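Local coordinates for N utilization substance protein B homolog (Thermotoga maritima, PDB 1TZV) that probably acts in transcription antitermination, binding the boxA sequence of ribosomal RNA operons and being required for their transcription, at residues M8-L16 against A43-I54. Residues are numbered along the deposited sequence; the frame is centred on the assembly and turned at random.
Sequences MRLAVFKAL and AKEDARRYIRGI
Knobs-into-holes packing joins two helices of the all-helical NusB fold, with M8 and V12 of M8-L16 as the knobs received by A43-I54. The two segments run in roughly the same direction, crossing at -40° with a closest axis approach of 8.9 Å; the nearest CA pairs are M8 with A43 and V12 with A47, where the small alanine side chains probably allow the close approach. M8 fills the hole formed by A43, D46, A47 and Y50. M8 CG stands anti to the backbone N (chi1 176°) and lies 3.5 Å from A43 O. A bend at chi2 carries the sulfur over one face of the Y50 ring, a Met-aromatic contact with M8 SD 4.4 Å from the ring centroid, displaced toward the rim. A second bend at chi3 turns the methyl M8 CE toward the hydroxyl end, 3.8 Å from Y50 CE1. An alanine in place of M8 would probably leave this ring face without its sulfur partner and open a gap beside D46 CB. Y50 is also held from outside the pair: its OH hydrogen-bonds E91 of helix 79-94, whose carboxylate also pairs with R9. One turn on, the two methyls of V12 take different neighbours: V12 CG2 presses against Y50 CB at 3.6 Å and against the A47 backbone, while CG1 faces I51 and I54. At the far end L16 and I54 meet tip to tip, L16 CD2 being 4.1 Å from I54 CG2, and I51 CD1 reaches A15 CB at 4.0 Å.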
loop_
_atom_site.group_PDB
_atom_site.type_symbol
_atom_site.label_atom_id
_atom_site.label_comp_id
_atom_site.label_asym_id
_atom_site.label_seq_id
_atom_site.Cartn_x
_atom_site.Cartn_y
_atom_site.Cartn_z
ATOM N N MET A 8 -5.621 9.921 2.430
ATOM C CA MET A 8 -6.095 9.251 1.223
ATOM C C MET A 8 -5.488 7.838 1.224
ATOM O O MET A 8 -6.210 6.850 1.056
ATOM C CB MET A 8 -5.623 10.034 -0.014
ATOM C CG MET A 8 -5.949 9.423 -1.383
ATOM S SD MET A 8 -4.962 7.996 -1.893
ATOM C CE MET A 8 -3.354 8.777 -2.166
ATOM N N ARG A 9 -4.172 7.741 1.431
ATOM C CA ARG A 9 -3.504 6.448 1.416
ATOM C C ARG A 9 -3.988 5.536 2.530
ATOM O O ARG A 9 -4.085 4.317 2.329
ATOM C CB ARG A 9 -1.984 6.604 1.506
ATOM C CG ARG A 9 -1.250 5.316 1.195
ATOM C CD ARG A 9 0.230 5.409 1.473
ATOM N NE ARG A 9 0.958 6.298 0.572
ATOM C CZ ARG A 9 1.396 7.502 0.910
ATOM N NH1 ARG A 9 1.171 7.995 2.120
ATOM N NH2 ARG A 9 2.134 8.185 0.053
ATOM N N LEU A 10 -4.285 6.105 3.695
ATOM C CA LEU A 10 -4.781 5.289 4.800
ATOM C C LEU A 10 -6.142 4.690 4.464
ATOM O O LEU A 10 -6.460 3.593 4.909
ATOM C CB LEU A 10 -4.887 6.100 6.096
ATOM C CG LEU A 10 -3.665 6.138 7.019
ATOM C CD1 LEU A 10 -3.981 7.095 8.160
ATOM C CD2 LEU A 10 -3.311 4.731 7.543
ATOM N N ALA A 11 -6.957 5.399 3.686
ATOM C CA ALA A 11 -8.274 4.855 3.316
ATOM C C ALA A 11 -8.069 3.611 2.441
ATOM O O ALA A 11 -8.803 2.623 2.561
ATOM C CB ALA A 11 -9.104 5.907 2.556
ATOM N N VAL A 12 -7.083 3.673 1.544
ATOM C CA VAL A 12 -6.756 2.538 0.684
ATOM C C VAL A 12 -6.319 1.369 1.581
ATOM O O VAL A 12 -6.788 0.234 1.423
ATOM C CB VAL A 12 -5.622 2.916 -0.315
ATOM C CG1 VAL A 12 -5.199 1.699 -1.084
ATOM C CG2 VAL A 12 -6.103 4.000 -1.273
ATOM N N PHE A 13 -5.436 1.661 2.533
ATOM C CA PHE A 13 -4.977 0.627 3.445
ATOM C C PHE A 13 -6.146 0.037 4.228
ATOM O O PHE A 13 -6.234 -1.179 4.356
ATOM C CB PHE A 13 -3.935 1.166 4.419
ATOM C CG PHE A 13 -3.556 0.163 5.465
ATOM C CD1 PHE A 13 -2.724 -0.899 5.147
ATOM C CD2 PHE A 13 -4.130 0.212 6.719
ATOM C CE1 PHE A 13 -2.481 -1.920 6.079
ATOM C CE2 PHE A 13 -3.897 -0.797 7.660
ATOM C CZ PHE A 13 -3.072 -1.864 7.333
ATOM N N LYS A 14 -7.035 0.878 4.751
ATOM C CA LYS A 14 -8.173 0.359 5.501
ATOM C C LYS A 14 -9.050 -0.558 4.663
ATOM O O LYS A 14 -9.558 -1.560 5.173
ATOM C CB LYS A 14 -8.996 1.510 6.080
ATOM C CG LYS A 14 -8.259 2.295 7.153
ATOM C CD LYS A 14 -9.132 3.389 7.755
ATOM C CE LYS A 14 -9.518 4.425 6.714
ATOM N NZ LYS A 14 -10.472 5.428 7.250
ATOM N N ALA A 15 -9.229 -0.247 3.382
ATOM C CA ALA A 15 -10.039 -1.111 2.524
ATOM C C ALA A 15 -9.343 -2.470 2.377
ATOM O O ALA A 15 -9.987 -3.515 2.465
ATOM C CB ALA A 15 -10.269 -0.452 1.151
ATOM N N LEU A 16 -8.020 -2.465 2.169
ATOM C CA LEU A 16 -7.260 -3.710 2.049
ATOM C C LEU A 16 -7.351 -4.518 3.346
ATOM O O LEU A 16 -7.552 -5.725 3.306
ATOM C CB LEU A 16 -5.777 -3.424 1.744
ATOM C CG LEU A 16 -5.517 -2.776 0.391
ATOM C CD1 LEU A 16 -4.074 -2.315 0.341
ATOM C CD2 LEU A 16 -5.789 -3.754 -0.723
ATOM N N ALA A 43 -9.116 13.153 -3.292
ATOM C CA ALA A 43 -8.774 12.001 -2.450
ATOM C C ALA A 43 -9.633 10.789 -2.823
ATOM O O ALA A 43 -9.146 9.656 -2.821
ATOM C CB ALA A 43 -8.961 12.352 -0.992
ATOM N N LYS A 44 -10.901 11.005 -3.158
ATOM C CA LYS A 44 -11.749 9.887 -3.543
ATOM C C LYS A 44 -11.269 9.315 -4.863
ATOM O O LYS A 44 -11.222 8.107 -5.048
ATOM C CB LYS A 44 -13.210 10.330 -3.669
ATOM C CG LYS A 44 -13.859 10.672 -2.345
ATOM C CD LYS A 44 -15.310 11.121 -2.560
ATOM C CE LYS A 44 -16.001 11.422 -1.239
ATOM N NZ LYS A 44 -17.331 12.065 -1.438
ATOM N N GLU A 45 -10.943 10.195 -5.798
ATOM C CA GLU A 45 -10.448 9.775 -7.102
ATOM C C GLU A 45 -9.163 8.962 -6.931
ATOM O O GLU A 45 -9.008 7.887 -7.508
ATOM C CB GLU A 45 -10.157 11.011 -7.964
ATOM C CG GLU A 45 -9.619 10.738 -9.347
ATOM C CD GLU A 45 -9.143 12.010 -10.033
ATOM O OE1 GLU A 45 -9.706 13.090 -9.737
ATOM O OE2 GLU A 45 -8.219 11.927 -10.872
ATOM N N ASP A 46 -8.233 9.501 -6.149
ATOM C CA ASP A 46 -6.963 8.822 -5.932
ATOM C C ASP A 46 -7.138 7.465 -5.245
ATOM O O ASP A 46 -6.592 6.472 -5.713
ATOM C CB ASP A 46 -6.026 9.705 -5.105
ATOM C CG ASP A 46 -5.618 10.973 -5.833
ATOM O OD1 ASP A 46 -5.695 11.001 -7.077
ATOM O OD2 ASP A 46 -5.196 11.932 -5.150
ATOM N N ALA A 47 -7.903 7.426 -4.161
ATOM C CA ALA A 47 -8.109 6.163 -3.444
ATOM C C ALA A 47 -8.716 5.108 -4.353
ATOM O O ALA A 47 -8.290 3.956 -4.351
ATOM C CB ALA A 47 -8.972 6.384 -2.237
ATOM N N ARG A 48 -9.694 5.510 -5.172
ATOM C CA ARG A 48 -10.321 4.576 -6.107
ATOM C C ARG A 48 -9.310 4.044 -7.145
ATOM O O ARG A 48 -9.317 2.848 -7.474
ATOM C CB ARG A 48 -11.520 5.253 -6.813
ATOM C CG ARG A 48 -12.682 5.478 -5.877
ATOM C CD ARG A 48 -13.754 6.404 -6.477
ATOM N NE ARG A 48 -14.831 6.578 -5.513
ATOM C CZ ARG A 48 -15.541 7.696 -5.366
ATOM N NH1 ARG A 48 -16.494 7.755 -4.450
ATOM N NH2 ARG A 48 -15.289 8.740 -6.137
ATOM N N ARG A 49 -8.453 4.917 -7.671
ATOM C CA ARG A 49 -7.454 4.499 -8.645
ATOM C C ARG A 49 -6.489 3.488 -7.986
ATOM O O ARG A 49 -6.133 2.458 -8.582
ATOM C CB ARG A 49 -6.670 5.712 -9.178
ATOM C CG ARG A 49 -5.629 5.333 -10.209
ATOM C CD ARG A 49 -4.819 6.534 -10.735
ATOM N NE ARG A 49 -3.983 7.143 -9.701
ATOM C CZ ARG A 49 -4.302 8.253 -9.046
ATOM N NH1 ARG A 49 -3.491 8.727 -8.112
ATOM N NH2 ARG A 49 -5.417 8.909 -9.336
ATOM N N TYR A 50 -6.051 3.804 -6.767
ATOM C CA TYR A 50 -5.162 2.899 -6.022
ATOM C C TYR A 50 -5.789 1.510 -5.838
ATOM O O TYR A 50 -5.172 0.486 -6.148
ATOM C CB TYR A 50 -4.847 3.460 -4.618
ATOM C CG TYR A 50 -3.635 4.372 -4.500
ATOM C CD1 TYR A 50 -3.578 5.590 -5.193
ATOM C CD2 TYR A 50 -2.564 4.041 -3.657
ATOM C CE1 TYR A 50 -2.491 6.455 -5.032
ATOM C CE2 TYR A 50 -1.474 4.902 -3.502
ATOM C CZ TYR A 50 -1.450 6.102 -4.181
ATOM O OH TYR A 50 -0.408 6.970 -3.956
ATOM N N ILE A 51 -7.009 1.484 -5.317
ATOM C CA ILE A 51 -7.673 0.205 -5.072
ATOM C C ILE A 51 -7.872 -0.575 -6.366
ATOM O O ILE A 51 -7.631 -1.779 -6.412
ATOM C CB ILE A 51 -8.994 0.429 -4.306
ATOM C CG1 ILE A 51 -8.673 0.690 -2.825
ATOM C CG2 ILE A 51 -9.936 -0.772 -4.470
ATOM C CD1 ILE A 51 -7.970 -0.485 -2.092
ATOM N N ARG A 52 -8.274 0.096 -7.443
ATOM C CA ARG A 52 -8.451 -0.633 -8.696
ATOM C C ARG A 52 -7.112 -1.115 -9.235
ATOM O O ARG A 52 -7.025 -2.217 -9.784
ATOM C CB ARG A 52 -9.186 0.229 -9.719
ATOM C CG ARG A 52 -10.667 0.317 -9.377
ATOM C CD ARG A 52 -11.461 1.175 -10.340
ATOM N NE ARG A 52 -11.565 0.604 -11.682
ATOM C CZ ARG A 52 -12.279 1.170 -12.656
ATOM N NH1 ARG A 52 -12.927 2.296 -12.406
ATOM N NH2 ARG A 52 -12.335 0.619 -13.860
ATOM N N GLY A 53 -6.069 -0.305 -9.049
ATOM C CA GLY A 53 -4.740 -0.675 -9.506
ATOM C C GLY A 53 -4.169 -1.863 -8.756
ATOM O O GLY A 53 -3.515 -2.730 -9.331
ATOM N N ILE A 54 -4.416 -1.907 -7.449
ATOM C CA ILE A 54 -3.925 -3.010 -6.644
ATOM C C ILE A 54 -4.715 -4.264 -7.019
ATOM O O ILE A 54 -4.142 -5.336 -7.185
ATOM C CB ILE A 54 -4.064 -2.678 -5.145
ATOM C CG1 ILE A 54 -3.069 -1.556 -4.792
ATOM C CG2 ILE A 54 -3.844 -3.937 -4.296
ATOM C CD1 ILE A 54 -3.349 -0.864 -3.464
#